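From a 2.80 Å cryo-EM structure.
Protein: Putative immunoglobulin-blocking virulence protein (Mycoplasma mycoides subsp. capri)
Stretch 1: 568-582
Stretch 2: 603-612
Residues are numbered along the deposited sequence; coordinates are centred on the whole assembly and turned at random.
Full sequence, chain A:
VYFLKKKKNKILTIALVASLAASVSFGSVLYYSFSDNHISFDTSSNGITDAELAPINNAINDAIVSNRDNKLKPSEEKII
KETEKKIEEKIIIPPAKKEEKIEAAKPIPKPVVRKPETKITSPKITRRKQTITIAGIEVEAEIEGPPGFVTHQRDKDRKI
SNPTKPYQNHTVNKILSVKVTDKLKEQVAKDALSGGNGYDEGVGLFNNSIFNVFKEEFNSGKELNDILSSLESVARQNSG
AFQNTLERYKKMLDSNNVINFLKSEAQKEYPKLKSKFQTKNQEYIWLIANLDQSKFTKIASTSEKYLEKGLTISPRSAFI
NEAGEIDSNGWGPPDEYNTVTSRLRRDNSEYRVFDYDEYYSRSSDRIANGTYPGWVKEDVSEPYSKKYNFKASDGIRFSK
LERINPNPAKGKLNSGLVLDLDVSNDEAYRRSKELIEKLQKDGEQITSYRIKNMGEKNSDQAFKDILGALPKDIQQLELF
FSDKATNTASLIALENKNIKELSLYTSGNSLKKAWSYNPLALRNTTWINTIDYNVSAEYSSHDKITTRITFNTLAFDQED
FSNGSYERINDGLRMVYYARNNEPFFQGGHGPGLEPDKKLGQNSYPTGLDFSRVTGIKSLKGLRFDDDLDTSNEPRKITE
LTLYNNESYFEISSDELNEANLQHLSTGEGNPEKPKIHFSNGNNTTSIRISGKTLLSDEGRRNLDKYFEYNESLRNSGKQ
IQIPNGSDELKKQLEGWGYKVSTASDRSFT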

# COMPACT_ATOMS: atom_id res chain seq x y z
N ARG A 568 37.20 -4.45 -7.14
CA ARG A 568 36.24 -5.45 -6.65
C ARG A 568 34.86 -5.31 -7.30
O ARG A 568 34.20 -6.31 -7.53
CB ARG A 568 36.14 -5.40 -5.12
CG ARG A 568 35.91 -6.78 -4.51
CD ARG A 568 35.56 -6.70 -3.02
NE ARG A 568 35.75 -8.00 -2.35
CZ ARG A 568 34.90 -8.71 -1.64
NH1 ARG A 568 33.69 -8.34 -1.38
NH2 ARG A 568 35.26 -9.85 -1.18
N ILE A 569 34.43 -4.09 -7.62
CA ILE A 569 33.18 -3.83 -8.32
C ILE A 569 33.28 -4.27 -9.78
O ILE A 569 32.40 -4.98 -10.23
CB ILE A 569 32.72 -2.37 -8.16
CG1 ILE A 569 32.42 -2.07 -6.68
CG2 ILE A 569 31.47 -2.12 -9.00
CD1 ILE A 569 32.20 -0.62 -6.36
N ASN A 570 34.32 -3.94 -10.54
CA ASN A 570 34.46 -4.38 -11.92
C ASN A 570 34.57 -5.91 -12.09
O ASN A 570 34.09 -6.44 -13.09
CB ASN A 570 35.68 -3.69 -12.54
CG ASN A 570 35.34 -2.30 -13.02
OD1 ASN A 570 34.81 -2.10 -14.09
ND2 ASN A 570 35.63 -1.30 -12.25
N ASP A 571 35.16 -6.62 -11.12
CA ASP A 571 35.09 -8.08 -11.01
C ASP A 571 33.64 -8.54 -10.79
O ASP A 571 33.09 -9.28 -11.60
CB ASP A 571 35.96 -8.60 -9.84
CG ASP A 571 37.48 -8.59 -10.03
OD1 ASP A 571 37.99 -8.72 -11.17
OD2 ASP A 571 38.19 -8.52 -9.01
N GLY A 572 32.98 -8.05 -9.73
CA GLY A 572 31.61 -8.44 -9.43
C GLY A 572 30.62 -8.14 -10.56
O GLY A 572 29.70 -8.92 -10.79
N LEU A 573 30.83 -7.05 -11.29
CA LEU A 573 29.97 -6.58 -12.38
C LEU A 573 30.10 -7.47 -13.62
O LEU A 573 29.10 -7.92 -14.18
CB LEU A 573 30.36 -5.12 -12.64
CG LEU A 573 29.36 -4.24 -13.37
CD1 LEU A 573 28.17 -3.96 -12.50
CD2 LEU A 573 29.97 -2.90 -13.70
N ARG A 574 31.33 -7.80 -14.03
CA ARG A 574 31.60 -8.70 -15.15
C ARG A 574 31.25 -10.16 -14.84
O ARG A 574 30.92 -10.88 -15.77
CB ARG A 574 33.07 -8.52 -15.59
CG ARG A 574 33.41 -9.25 -16.90
CD ARG A 574 34.81 -8.89 -17.41
NE ARG A 574 35.12 -9.44 -18.74
CZ ARG A 574 35.43 -10.69 -19.04
NH1 ARG A 574 35.39 -11.63 -18.17
NH2 ARG A 574 35.81 -11.01 -20.23
N MET A 575 31.23 -10.58 -13.57
CA MET A 575 30.76 -11.91 -13.17
C MET A 575 29.37 -12.20 -13.74
O MET A 575 29.14 -13.20 -14.42
CB MET A 575 30.73 -12.05 -11.64
CG MET A 575 30.71 -13.53 -11.27
SD MET A 575 30.33 -13.93 -9.56
CE MET A 575 28.55 -13.77 -9.61
N VAL A 576 28.46 -11.27 -13.53
CA VAL A 576 27.08 -11.36 -14.01
C VAL A 576 26.99 -11.08 -15.50
O VAL A 576 26.39 -11.84 -16.26
CB VAL A 576 26.23 -10.36 -13.21
CG1 VAL A 576 24.79 -10.47 -13.61
CG2 VAL A 576 26.37 -10.61 -11.73
N TYR A 577 27.60 -9.99 -15.95
CA TYR A 577 27.43 -9.51 -17.31
C TYR A 577 28.16 -10.33 -18.37
O TYR A 577 27.75 -10.26 -19.52
CB TYR A 577 27.77 -8.01 -17.36
CG TYR A 577 26.85 -7.06 -16.57
CD1 TYR A 577 25.57 -7.47 -16.14
CD2 TYR A 577 27.26 -5.74 -16.29
CE1 TYR A 577 24.73 -6.59 -15.45
CE2 TYR A 577 26.41 -4.86 -15.59
CZ TYR A 577 25.14 -5.28 -15.17
OH TYR A 577 24.30 -4.44 -14.50
N TYR A 578 29.19 -11.14 -18.04
CA TYR A 578 29.92 -11.96 -19.03
C TYR A 578 30.55 -13.26 -18.51
O TYR A 578 30.44 -14.27 -19.19
CB TYR A 578 31.02 -11.15 -19.72
CG TYR A 578 30.55 -9.95 -20.52
CD1 TYR A 578 29.94 -10.15 -21.78
CD2 TYR A 578 30.68 -8.65 -20.00
CE1 TYR A 578 29.45 -9.04 -22.50
CE2 TYR A 578 30.19 -7.55 -20.72
CZ TYR A 578 29.58 -7.75 -21.97
OH TYR A 578 29.11 -6.67 -22.64
N ALA A 579 31.20 -13.29 -17.35
CA ALA A 579 31.98 -14.46 -16.93
C ALA A 579 31.11 -15.67 -16.51
O ALA A 579 31.52 -16.81 -16.67
CB ALA A 579 32.95 -14.06 -15.82
N ARG A 580 29.90 -15.43 -15.99
CA ARG A 580 28.89 -16.46 -15.66
C ARG A 580 27.56 -16.22 -16.39
O ARG A 580 26.55 -16.81 -16.06
CB ARG A 580 28.73 -16.59 -14.14
CG ARG A 580 29.97 -17.17 -13.45
CD ARG A 580 29.88 -17.17 -11.92
NE ARG A 580 29.01 -18.24 -11.42
CZ ARG A 580 28.65 -18.44 -10.17
NH1 ARG A 580 27.90 -19.45 -9.88
NH2 ARG A 580 29.03 -17.70 -9.17
N ASN A 581 27.53 -15.35 -17.40
CA ASN A 581 26.30 -14.91 -18.05
C ASN A 581 25.52 -16.05 -18.72
O ASN A 581 24.30 -15.94 -18.86
CB ASN A 581 26.65 -13.81 -19.05
CG ASN A 581 25.47 -13.29 -19.84
OD1 ASN A 581 24.73 -12.42 -19.43
ND2 ASN A 581 25.27 -13.78 -21.03
N ASN A 582 26.14 -17.12 -19.19
CA ASN A 582 25.39 -18.19 -19.85
C ASN A 582 24.50 -18.99 -18.88
O ASN A 582 23.63 -19.73 -19.34
CB ASN A 582 26.35 -19.04 -20.69
CG ASN A 582 27.21 -19.97 -19.89
OD1 ASN A 582 27.79 -19.60 -18.88
ND2 ASN A 582 27.31 -21.19 -20.30
N ASN A 603 21.81 -11.94 -24.73
CA ASN A 603 21.14 -12.45 -23.55
C ASN A 603 20.76 -11.34 -22.57
O ASN A 603 21.37 -10.28 -22.56
CB ASN A 603 22.07 -13.49 -22.91
CG ASN A 603 22.21 -14.70 -23.79
OD1 ASN A 603 21.47 -15.64 -23.66
ND2 ASN A 603 23.06 -14.68 -24.78
N SER A 604 19.77 -11.60 -21.72
CA SER A 604 19.39 -10.69 -20.64
C SER A 604 20.42 -10.66 -19.50
O SER A 604 21.25 -11.55 -19.37
CB SER A 604 18.00 -11.06 -20.14
OG SER A 604 17.59 -10.24 -19.08
N TYR A 605 20.39 -9.59 -18.71
CA TYR A 605 21.26 -9.30 -17.57
C TYR A 605 20.51 -8.38 -16.60
O TYR A 605 19.63 -7.66 -17.06
CB TYR A 605 22.56 -8.64 -18.08
CG TYR A 605 22.39 -7.47 -19.05
CD1 TYR A 605 22.14 -7.73 -20.40
CD2 TYR A 605 22.45 -6.14 -18.60
CE1 TYR A 605 21.91 -6.68 -21.30
CE2 TYR A 605 22.25 -5.09 -19.51
CZ TYR A 605 21.98 -5.35 -20.86
OH TYR A 605 21.82 -4.33 -21.74
N PRO A 606 20.83 -8.32 -15.30
CA PRO A 606 20.22 -7.37 -14.38
C PRO A 606 20.60 -5.93 -14.72
O PRO A 606 21.75 -5.51 -14.59
CB PRO A 606 20.64 -7.80 -12.98
CG PRO A 606 21.85 -8.65 -13.20
CD PRO A 606 21.70 -9.23 -14.60
N THR A 607 19.62 -5.18 -15.20
CA THR A 607 19.73 -3.81 -15.74
C THR A 607 19.72 -2.71 -14.67
O THR A 607 19.85 -1.54 -15.02
CB THR A 607 18.64 -3.53 -16.78
OG1 THR A 607 17.35 -3.57 -16.21
CG2 THR A 607 18.67 -4.48 -17.95
N GLY A 608 19.61 -3.03 -13.38
CA GLY A 608 19.74 -2.08 -12.28
C GLY A 608 21.08 -2.14 -11.55
O GLY A 608 21.60 -3.22 -11.30
N LEU A 609 21.61 -0.98 -11.15
CA LEU A 609 22.71 -0.84 -10.20
C LEU A 609 22.30 -0.03 -8.97
O LEU A 609 21.84 1.09 -9.09
CB LEU A 609 23.94 -0.19 -10.86
CG LEU A 609 24.88 -1.16 -11.58
CD1 LEU A 609 25.93 -0.37 -12.33
CD2 LEU A 609 25.63 -2.07 -10.60
N ASP A 610 22.52 -0.59 -7.79
CA ASP A 610 22.32 0.08 -6.51
C ASP A 610 23.66 0.28 -5.77
O ASP A 610 24.37 -0.67 -5.45
CB ASP A 610 21.30 -0.71 -5.68
CG ASP A 610 21.12 -0.17 -4.26
OD1 ASP A 610 21.20 1.06 -4.08
OD2 ASP A 610 20.96 -0.96 -3.31
N PHE A 611 23.98 1.54 -5.47
CA PHE A 611 25.13 1.94 -4.68
C PHE A 611 24.75 2.59 -3.34
O PHE A 611 25.59 3.19 -2.69
CB PHE A 611 26.05 2.80 -5.54
CG PHE A 611 26.63 2.09 -6.75
CD1 PHE A 611 27.49 1.00 -6.57
CD2 PHE A 611 26.36 2.55 -8.05
CE1 PHE A 611 28.11 0.39 -7.67
CE2 PHE A 611 26.97 1.93 -9.15
CZ PHE A 611 27.85 0.85 -8.97
N SER A 612 23.52 2.43 -2.85
CA SER A 612 23.04 2.99 -1.58
C SER A 612 23.85 2.60 -0.34
O SER A 612 23.93 3.36 0.62
CB SER A 612 21.61 2.56 -1.32
OG SER A 612 20.79 2.94 -2.39

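At the apolar centre of the contact, Leu-573 meets Leu-609, with CD1 of Leu-573 3.7 Å from CD2 of Leu-609. The two leucines reach this contact differently: the CA-to-CB bond of Leu-609 points toward the helix, whereas that of Leu-573 points sideways, but the end of its side chain, with chi1 in t, comes nearer. Leu-573 belongs to the helix that begins earlier in the chain and runs through residue 579, and Leu-609 to the strand that begins at Gly-608. The two run nearly antiparallel, at 158° between their N-to-C directions, with a closest approach of 12.2 Å between their axes. The contact buries 421 Å², both sides summed.

One turn further along the helix, Val-576 points toward the second stretch and packs tightly on the proline ring, with CG1 of Val-576 3.5 Å from CG of Pro-606. In the other direction the packing loosens. Ile-569 CG2 lies 4.4 Å from Phe-611 CE1, near the plane of the phenylalanine ring, so that the isoleucine methyl meets the edge of the ring. The order of these pairs follows from the antiparallel course: as the helix advances from Ile-569 through Leu-573 to Tyr-577, its nearest backbone neighbours step back from Phe-611 through Leu-609 to Tyr-605. The CA-CA distance falls along the same path, from 10.6 Å between Ile-569 and Phe-611 to 9.5 Å between Leu-573 and Leu-609 and 6.2 Å between Tyr-577 and Tyr-605.

Tyr-577, at this close end, has more of its surface covered by the other stretch than any other residue of the contact. Tyr-577 CD1 lies 3.8 Å from CB of Tyr-605, and the two aromatic rings form an edge-to-face pair, with the edge of Tyr-605 toward the face of Tyr-577, centroids 5.6 Å apart and planes at 78°. Tyr-577 CE1 lies 4.1 Å from Pro-606 CD. The Tyr-577 hydroxyl lies on the side of Leu-609 (Tyr-577 OH to Leu-609 CG 4.4 Å) and donates a hydrogen bond to the proline carbonyl, Tyr-577 OH to Pro-606 O at 2.8 Å. The acceptor sits at the ring edge, close to the ring plane, where a phenolic hydroxyl can direct its proton. This is the only hydrogen bond across the stretches, and it ties a helix side chain to the backbone just ahead of the strand.

The polar edge lies past the end of the helix, which closes with a wider pi-type turn at 575-579; Arg-580 is the first residue to leave helical geometry. Asn-581, whose CA-to-CB bond points toward the second stretch, places ND2 3.7 Å from CB of Asn-603 and OD1 3.6 Å from O of Ser-604. Neither approach is a hydrogen bond: the first meets a carbon, and the second brings two oxygens together. ND2 of Asn-581 is instead satisfied elsewhere in the structure.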